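Local structure of cytochrome B5-HOST origin (Ostreococcus tauri virus 2, 4B8N) at residues 31-44 and 76-89. The protein binds a heme group as a viral cytochrome b5 of host origin and probably carries electrons between redox partners. Residues are numbered along the deposited sequence; the frame is centred on the assembly and turned at random.
Sequences WVIIKDIVYDLTKF and LKKYLTPEVVLGPV. With HEM (protoporphyrin IX containing Fe), chain E.
Leu86 lays its CD1 methyl over one face of the Trp31 indole, 3.6 Å from the centroid of the six-membered ring, a CH-pi contact. The two side chains cross at about a right angle. Phe44 receives Leu80 CD2 in the same manner, 4.1 Å from its ring centroid. The Phe44 ring extends away from its own backbone N (chi1 -180°), and Phe44 CE2 comes 3.6 Å from HEM C2B. One face of the Tyr79 ring carries the heme methyl CMA. The Tyr39 ring has Val32 O and Ile34 O at its edge, in plane. Leu80 CD1 and Val85 CG2 approach it obliquely, and Tyr39 OH lies 3.6 Å from Leu76 CD1. Leu76 CD2 in turn touches the heme vinyl atom CBB. Phe44, Leu76, Tyr79 and Leu80 belong to the heme pocket of this cytochrome b5 domain. Strand 85-88 pairs antiparallel with strand 37-40 and forms an outer edge of the sheet. A classic beta bulge sets Leu86 and Gly87 both against Val38. Val38 N gives Gly87 O a nearly straight bond of 2.7 Å, and Leu86 N returns one to Val38 O. Asp40 N bonds to Val84 O at 2.8 Å. Beyond the strand, Val89 N bonds to Asp36 O. Val89 CG2 packs 3.8 Å from Ile33 CG2, beside helix 18-22. At the other end of the pairing, Asp40 OD1 accepts from Thr42 N, which makes an Asx turn, and also from Thr42 OG1 on its syn lone pair.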
loop_
_atom_site.group_PDB
_atom_site.type_symbol
_atom_site.label_atom_id
_atom_site.label_comp_id
_atom_site.label_asym_id
_atom_site.label_seq_id
_atom_site.Cartn_x
_atom_site.Cartn_y
_atom_site.Cartn_z
ATOM N N TRP A 31 -0.500 4.576 -3.123
ATOM C CA TRP A 31 -0.546 4.239 -1.700
ATOM C C TRP A 31 -1.555 3.177 -1.504
ATOM O O TRP A 31 -2.584 3.177 -2.170
ATOM C CB TRP A 31 -0.982 5.417 -0.856
ATOM C CG TRP A 31 -0.025 6.568 -0.736
ATOM C CD1 TRP A 31 1.170 6.780 -1.418
ATOM C CD2 TRP A 31 -0.196 7.752 0.118
ATOM N NE1 TRP A 31 1.745 7.970 -1.031
ATOM C CE2 TRP A 31 0.971 8.603 -0.119
ATOM C CE3 TRP A 31 -1.162 8.171 1.031
ATOM C CZ2 TRP A 31 1.148 9.812 0.541
ATOM C CZ3 TRP A 31 -0.976 9.399 1.681
ATOM C CH2 TRP A 31 0.153 10.193 1.443
ATOM N N VAL A 32 -1.294 2.274 -0.570
ATOM C CA VAL A 32 -2.215 1.175 -0.270
ATOM C C VAL A 32 -2.306 1.017 1.252
ATOM O O VAL A 32 -1.284 1.114 1.937
ATOM C CB VAL A 32 -1.753 -0.157 -0.927
ATOM C CG1 VAL A 32 -2.663 -1.309 -0.543
ATOM C CG2 VAL A 32 -1.705 -0.030 -2.445
ATOM N N ILE A 33 -3.522 0.795 1.764
ATOM C CA ILE A 33 -3.746 0.561 3.199
ATOM C C ILE A 33 -3.785 -0.942 3.449
ATOM O O ILE A 33 -4.536 -1.664 2.793
ATOM C CB ILE A 33 -5.082 1.164 3.729
ATOM C CG1 ILE A 33 -5.204 2.669 3.428
ATOM C CG2 ILE A 33 -5.220 0.904 5.241
ATOM C CD1 ILE A 33 -6.638 3.204 3.516
ATOM N N ILE A 34 -2.974 -1.405 4.399
ATOM C CA ILE A 34 -3.026 -2.794 4.874
ATOM C C ILE A 34 -2.994 -2.757 6.404
ATOM O O ILE A 34 -2.028 -2.257 7.000
ATOM C CB ILE A 34 -1.853 -3.647 4.317
ATOM C CG1 ILE A 34 -1.863 -3.644 2.783
ATOM C CG2 ILE A 34 -1.896 -5.082 4.868
ATOM C CD1 ILE A 34 -0.653 -4.289 2.145
ATOM N N LYS A 35 -4.060 -3.273 7.016
ATOM C CA LYS A 35 -4.293 -3.231 8.470
ATOM C C LYS A 35 -4.080 -1.855 9.055
ATOM O O LYS A 35 -3.317 -1.711 10.015
ATOM C CB LYS A 35 -3.419 -4.248 9.223
ATOM C CG LYS A 35 -3.531 -5.674 8.697
ATOM C CD LYS A 35 -2.855 -6.680 9.608
ATOM C CE LYS A 35 -1.338 -6.534 9.574
ATOM N NZ LYS A 35 -0.763 -6.652 8.201
ATOM N N ASP A 36 -4.714 -0.851 8.446
ATOM C CA ASP A 36 -4.718 0.525 8.953
ATOM C C ASP A 36 -3.361 1.239 8.931
ATOM O O ASP A 36 -3.191 2.301 9.564
ATOM C CB ASP A 36 -5.365 0.582 10.350
ATOM C CG ASP A 36 -6.866 0.255 10.319
ATOM O OD1 ASP A 36 -7.525 0.437 9.267
ATOM O OD2 ASP A 36 -7.386 -0.195 11.352
ATOM N N ILE A 37 -2.414 0.661 8.187
ATOM C CA ILE A 37 -1.100 1.278 7.936
ATOM C C ILE A 37 -0.970 1.623 6.455
ATOM O O ILE A 37 -1.262 0.783 5.600
ATOM C CB ILE A 37 0.070 0.356 8.365
ATOM C CG1 ILE A 37 0.045 0.123 9.885
ATOM C CG2 ILE A 37 1.422 0.946 7.961
ATOM C CD1 ILE A 37 0.275 1.378 10.719
ATOM N N VAL A 38 -0.541 2.853 6.153
ATOM C CA VAL A 38 -0.417 3.296 4.763
ATOM C C VAL A 38 0.993 2.987 4.253
ATOM O O VAL A 38 1.971 3.349 4.892
ATOM C CB VAL A 38 -0.709 4.809 4.620
ATOM C CG1 VAL A 38 -0.746 5.227 3.159
ATOM C CG2 VAL A 38 -2.015 5.173 5.301
ATOM N N TYR A 39 1.077 2.301 3.114
ATOM C CA TYR A 39 2.338 2.019 2.438
ATOM C C TYR A 39 2.394 2.779 1.112
ATOM O O TYR A 39 1.411 2.822 0.385
ATOM C CB TYR A 39 2.457 0.505 2.183
ATOM C CG TYR A 39 2.433 -0.322 3.454
ATOM C CD1 TYR A 39 1.228 -0.748 4.028
ATOM C CD2 TYR A 39 3.614 -0.640 4.109
ATOM C CE1 TYR A 39 1.212 -1.488 5.206
ATOM C CE2 TYR A 39 3.611 -1.388 5.273
ATOM C CZ TYR A 39 2.420 -1.803 5.826
ATOM O OH TYR A 39 2.448 -2.539 6.992
ATOM N N ASP A 40 3.538 3.386 0.808
ATOM C CA ASP A 40 3.750 3.963 -0.509
ATOM C C ASP A 40 4.435 2.914 -1.358
ATOM O O ASP A 40 5.633 2.667 -1.207
ATOM C CB ASP A 40 4.568 5.254 -0.456
ATOM C CG ASP A 40 4.786 5.880 -1.843
ATOM O OD1 ASP A 40 4.461 5.261 -2.880
ATOM O OD2 ASP A 40 5.288 7.016 -1.893
ATOM N N LEU A 41 3.659 2.284 -2.236
ATOM C CA LEU A 41 4.169 1.167 -3.018
ATOM C C LEU A 41 4.621 1.553 -4.423
ATOM O O LEU A 41 4.948 0.684 -5.228
ATOM C CB LEU A 41 3.170 -0.013 -3.019
ATOM C CG LEU A 41 2.835 -0.583 -1.630
ATOM C CD1 LEU A 41 1.753 -1.651 -1.692
ATOM C CD2 LEU A 41 4.075 -1.121 -0.944
ATOM N N THR A 42 4.695 2.856 -4.701
ATOM C CA THR A 42 5.015 3.352 -6.049
ATOM C C THR A 42 6.318 2.708 -6.558
ATOM O O THR A 42 6.364 2.099 -7.637
ATOM C CB THR A 42 5.136 4.901 -6.051
ATOM O OG1 THR A 42 3.953 5.493 -5.490
ATOM C CG2 THR A 42 5.369 5.436 -7.432
ATOM N N LYS A 43 7.373 2.814 -5.758
ATOM C CA LYS A 43 8.666 2.254 -6.158
ATOM C C LYS A 43 8.713 0.731 -6.023
ATOM O O LYS A 43 9.445 0.058 -6.747
ATOM C CB LYS A 43 9.809 2.927 -5.387
ATOM C CG LYS A 43 10.055 4.361 -5.841
ATOM C CD LYS A 43 11.042 5.074 -4.932
ATOM C CE LYS A 43 11.359 6.463 -5.464
ATOM N NZ LYS A 43 12.207 7.227 -4.514
ATOM N N PHE A 44 7.912 0.178 -5.127
ATOM C CA PHE A 44 7.826 -1.286 -5.013
ATOM C C PHE A 44 7.170 -1.975 -6.217
ATOM O O PHE A 44 7.393 -3.168 -6.447
ATOM C CB PHE A 44 7.111 -1.689 -3.710
ATOM C CG PHE A 44 6.987 -3.186 -3.520
ATOM C CD1 PHE A 44 8.114 -3.979 -3.294
ATOM C CD2 PHE A 44 5.736 -3.806 -3.584
ATOM C CE1 PHE A 44 7.995 -5.362 -3.132
ATOM C CE2 PHE A 44 5.613 -5.179 -3.413
ATOM C CZ PHE A 44 6.743 -5.958 -3.193
ATOM N N LEU A 76 5.432 -8.958 4.759
ATOM C CA LEU A 76 5.556 -7.507 5.027
ATOM C C LEU A 76 6.917 -7.114 5.618
ATOM O O LEU A 76 7.555 -6.156 5.179
ATOM C CB LEU A 76 4.445 -7.042 5.969
ATOM C CG LEU A 76 3.129 -6.527 5.381
ATOM C CD1 LEU A 76 2.191 -6.146 6.514
ATOM C CD2 LEU A 76 3.345 -5.349 4.438
ATOM N N LYS A 77 7.349 -7.880 6.609
ATOM C CA LYS A 77 8.609 -7.645 7.293
ATOM C C LYS A 77 9.843 -7.982 6.466
ATOM O O LYS A 77 10.939 -7.507 6.785
ATOM C CB LYS A 77 8.630 -8.401 8.626
ATOM C CG LYS A 77 8.663 -9.919 8.529
ATOM C CD LYS A 77 8.772 -10.528 9.916
ATOM C CE LYS A 77 8.746 -12.050 9.867
ATOM N NZ LYS A 77 8.815 -12.657 11.224
ATOM N N LYS A 78 9.686 -8.783 5.408
ATOM C CA LYS A 78 10.856 -9.204 4.620
ATOM C C LYS A 78 11.066 -8.488 3.295
ATOM O O LYS A 78 12.140 -8.583 2.692
ATOM C CB LYS A 78 10.859 -10.716 4.398
ATOM C CG LYS A 78 11.290 -11.489 5.633
ATOM C CD LYS A 78 12.231 -12.635 5.290
ATOM C CE LYS A 78 11.476 -13.846 4.766
ATOM N NZ LYS A 78 12.395 -14.998 4.544
ATOM N N TYR A 79 10.057 -7.766 2.825
ATOM C CA TYR A 79 10.169 -7.151 1.502
ATOM C C TYR A 79 10.194 -5.634 1.481
ATOM O O TYR A 79 10.592 -5.040 0.476
ATOM C CB TYR A 79 9.080 -7.683 0.566
ATOM C CG TYR A 79 9.303 -9.124 0.171
ATOM C CD1 TYR A 79 8.999 -10.172 1.046
ATOM C CD2 TYR A 79 9.823 -9.441 -1.081
ATOM C CE1 TYR A 79 9.211 -11.503 0.685
ATOM C CE2 TYR A 79 10.028 -10.762 -1.453
ATOM C CZ TYR A 79 9.726 -11.784 -0.566
ATOM O OH TYR A 79 9.938 -13.084 -0.944
ATOM N N LEU A 80 9.771 -5.003 2.573
ATOM C CA LEU A 80 9.675 -3.550 2.600
ATOM C C LEU A 80 10.667 -2.895 3.567
ATOM O O LEU A 80 11.040 -3.490 4.568
ATOM C CB LEU A 80 8.235 -3.120 2.909
ATOM C CG LEU A 80 7.113 -3.686 2.018
ATOM C CD1 LEU A 80 5.775 -3.096 2.435
ATOM C CD2 LEU A 80 7.342 -3.455 0.519
ATOM N N THR A 81 11.094 -1.674 3.236
ATOM C CA THR A 81 11.941 -0.848 4.112
ATOM C C THR A 81 11.094 0.209 4.824
ATOM O O THR A 81 9.937 0.423 4.446
ATOM C CB THR A 81 13.079 -0.166 3.318
ATOM O OG1 THR A 81 12.532 0.679 2.299
ATOM C CG2 THR A 81 13.953 -1.204 2.652
ATOM N N PRO A 82 11.645 0.853 5.879
ATOM C CA PRO A 82 10.909 1.915 6.582
ATOM C C PRO A 82 10.506 3.090 5.706
ATOM O O PRO A 82 9.509 3.751 5.994
ATOM C CB PRO A 82 11.911 2.393 7.638
ATOM C CG PRO A 82 12.723 1.182 7.933
ATOM C CD PRO A 82 12.848 0.441 6.631
ATOM N N GLU A 83 11.262 3.369 4.650
ATOM C CA GLU A 83 10.933 4.540 3.832
ATOM C C GLU A 83 9.548 4.468 3.144
ATOM O O GLU A 83 8.967 5.508 2.811
ATOM C CB GLU A 83 12.043 4.860 2.826
ATOM C CG GLU A 83 12.289 3.789 1.776
ATOM C CD GLU A 83 13.407 4.163 0.822
ATOM O OE1 GLU A 83 14.449 4.676 1.290
ATOM O OE2 GLU A 83 13.250 3.935 -0.398
ATOM N N VAL A 84 9.018 3.259 2.943
ATOM C CA VAL A 84 7.702 3.124 2.289
ATOM C C VAL A 84 6.546 3.015 3.281
ATOM O O VAL A 84 5.375 3.050 2.887
ATOM C CB VAL A 84 7.644 1.965 1.255
ATOM C CG1 VAL A 84 8.692 2.164 0.163
ATOM C CG2 VAL A 84 7.777 0.598 1.919
ATOM N N VAL A 85 6.874 2.861 4.559
ATOM C CA VAL A 85 5.851 2.726 5.587
ATOM C C VAL A 85 5.545 4.129 6.084
ATOM O O VAL A 85 6.318 4.712 6.839
ATOM C CB VAL A 85 6.285 1.802 6.746
ATOM C CG1 VAL A 85 5.124 1.584 7.705
ATOM C CG2 VAL A 85 6.818 0.471 6.218
ATOM N N LEU A 86 4.414 4.669 5.644
ATOM C CA LEU A 86 4.102 6.062 5.906
ATOM C C LEU A 86 3.511 6.281 7.293
ATOM O O LEU A 86 3.777 7.306 7.910
ATOM C CB LEU A 86 3.176 6.630 4.820
ATOM C CG LEU A 86 3.656 6.485 3.366
ATOM C CD1 LEU A 86 2.720 7.259 2.471
ATOM C CD2 LEU A 86 5.096 6.963 3.163
ATOM N N GLY A 87 2.724 5.321 7.777
ATOM C CA GLY A 87 2.103 5.418 9.099
ATOM C C GLY A 87 0.642 4.988 9.114
ATOM O O GLY A 87 0.104 4.543 8.095
ATOM N N PRO A 88 -0.023 5.128 10.275
ATOM C CA PRO A 88 -1.407 4.688 10.363
ATOM C C PRO A 88 -2.404 5.685 9.739
ATOM O O PRO A 88 -2.142 6.896 9.716
ATOM C CB PRO A 88 -1.626 4.564 11.879
ATOM C CG PRO A 88 -0.763 5.652 12.453
ATOM C CD PRO A 88 0.434 5.769 11.527
ATOM N N VAL A 89 -3.519 5.157 9.224
ATOM C CA VAL A 89 -4.650 5.966 8.750
ATOM C C VAL A 89 -5.151 6.892 9.870
ATOM O O VAL A 89 -5.296 6.467 11.020
ATOM C CB VAL A 89 -5.818 5.060 8.273
ATOM C CG1 VAL A 89 -7.056 5.874 7.910
ATOM C CG2 VAL A 89 -5.399 4.220 7.079
HETATM C CHA HEM E . 2.590 -12.562 -4.901
HETATM C CHB HEM E . 4.919 -9.391 -1.803
HETATM C CHC HEM E . 1.123 -6.423 -1.915
HETATM C CHD HEM E . -1.109 -9.532 -5.010
HETATM C C1A HEM E . 3.520 -11.937 -3.994
HETATM C C2A HEM E . 4.791 -12.583 -3.660
HETATM C C3A HEM E . 5.455 -11.659 -2.749
HETATM C C4A HEM E . 4.574 -10.494 -2.642
HETATM C CMA HEM E . 6.800 -11.839 -2.118
HETATM C CAA HEM E . 5.320 -13.928 -4.121
HETATM C CBA HEM E . 5.111 -14.956 -3.004
HETATM C CGA HEM E . 3.630 -15.238 -2.911
HETATM O O1A HEM E . 3.053 -15.890 -3.840
HETATM O O2A HEM E . 3.040 -14.784 -1.907
HETATM C C1B HEM E . 4.053 -8.276 -1.551
HETATM C C2B HEM E . 4.463 -7.209 -0.624
HETATM C C3B HEM E . 3.301 -6.346 -0.683
HETATM C C4B HEM E . 2.399 -7.007 -1.625
HETATM C CMB HEM E . 5.739 -7.075 0.150
HETATM C CAB HEM E . 3.101 -5.049 0.011
HETATM C CBB HEM E . 2.120 -4.901 0.854
HETATM C C1C HEM E . 0.101 -7.020 -2.706
HETATM C C2C HEM E . -1.208 -6.361 -2.940
HETATM C C3C HEM E . -1.829 -7.294 -3.854
HETATM C C4C HEM E . -0.881 -8.404 -4.139
HETATM C CMC HEM E . -1.719 -5.054 -2.369
HETATM C CAC HEM E . -3.181 -7.155 -4.411
HETATM C CBC HEM E . -4.115 -7.858 -3.815
HETATM C C1D HEM E . -0.264 -10.643 -5.309
HETATM C C2D HEM E . -0.718 -11.704 -6.223
HETATM C C3D HEM E . 0.406 -12.625 -6.182
HETATM C C4D HEM E . 1.352 -11.955 -5.266
HETATM C CMD HEM E . -2.013 -11.840 -7.011
HETATM C CAD HEM E . 0.589 -13.936 -6.896
HETATM C CBD HEM E . 0.322 -15.116 -5.960
HETATM C CGD HEM E . 0.716 -16.453 -6.587
HETATM O O1D HEM E . 0.904 -16.545 -7.825
HETATM O O2D HEM E . 0.835 -17.441 -5.828
HETATM N NA HEM E . 3.298 -10.707 -3.247
HETATM N NB HEM E . 2.833 -8.173 -2.103
HETATM N NC HEM E . 0.252 -8.280 -3.330
HETATM N ND HEM E . 0.952 -10.804 -4.721
HETATM FE FE HEM E . 1.878 -9.381 -3.498
#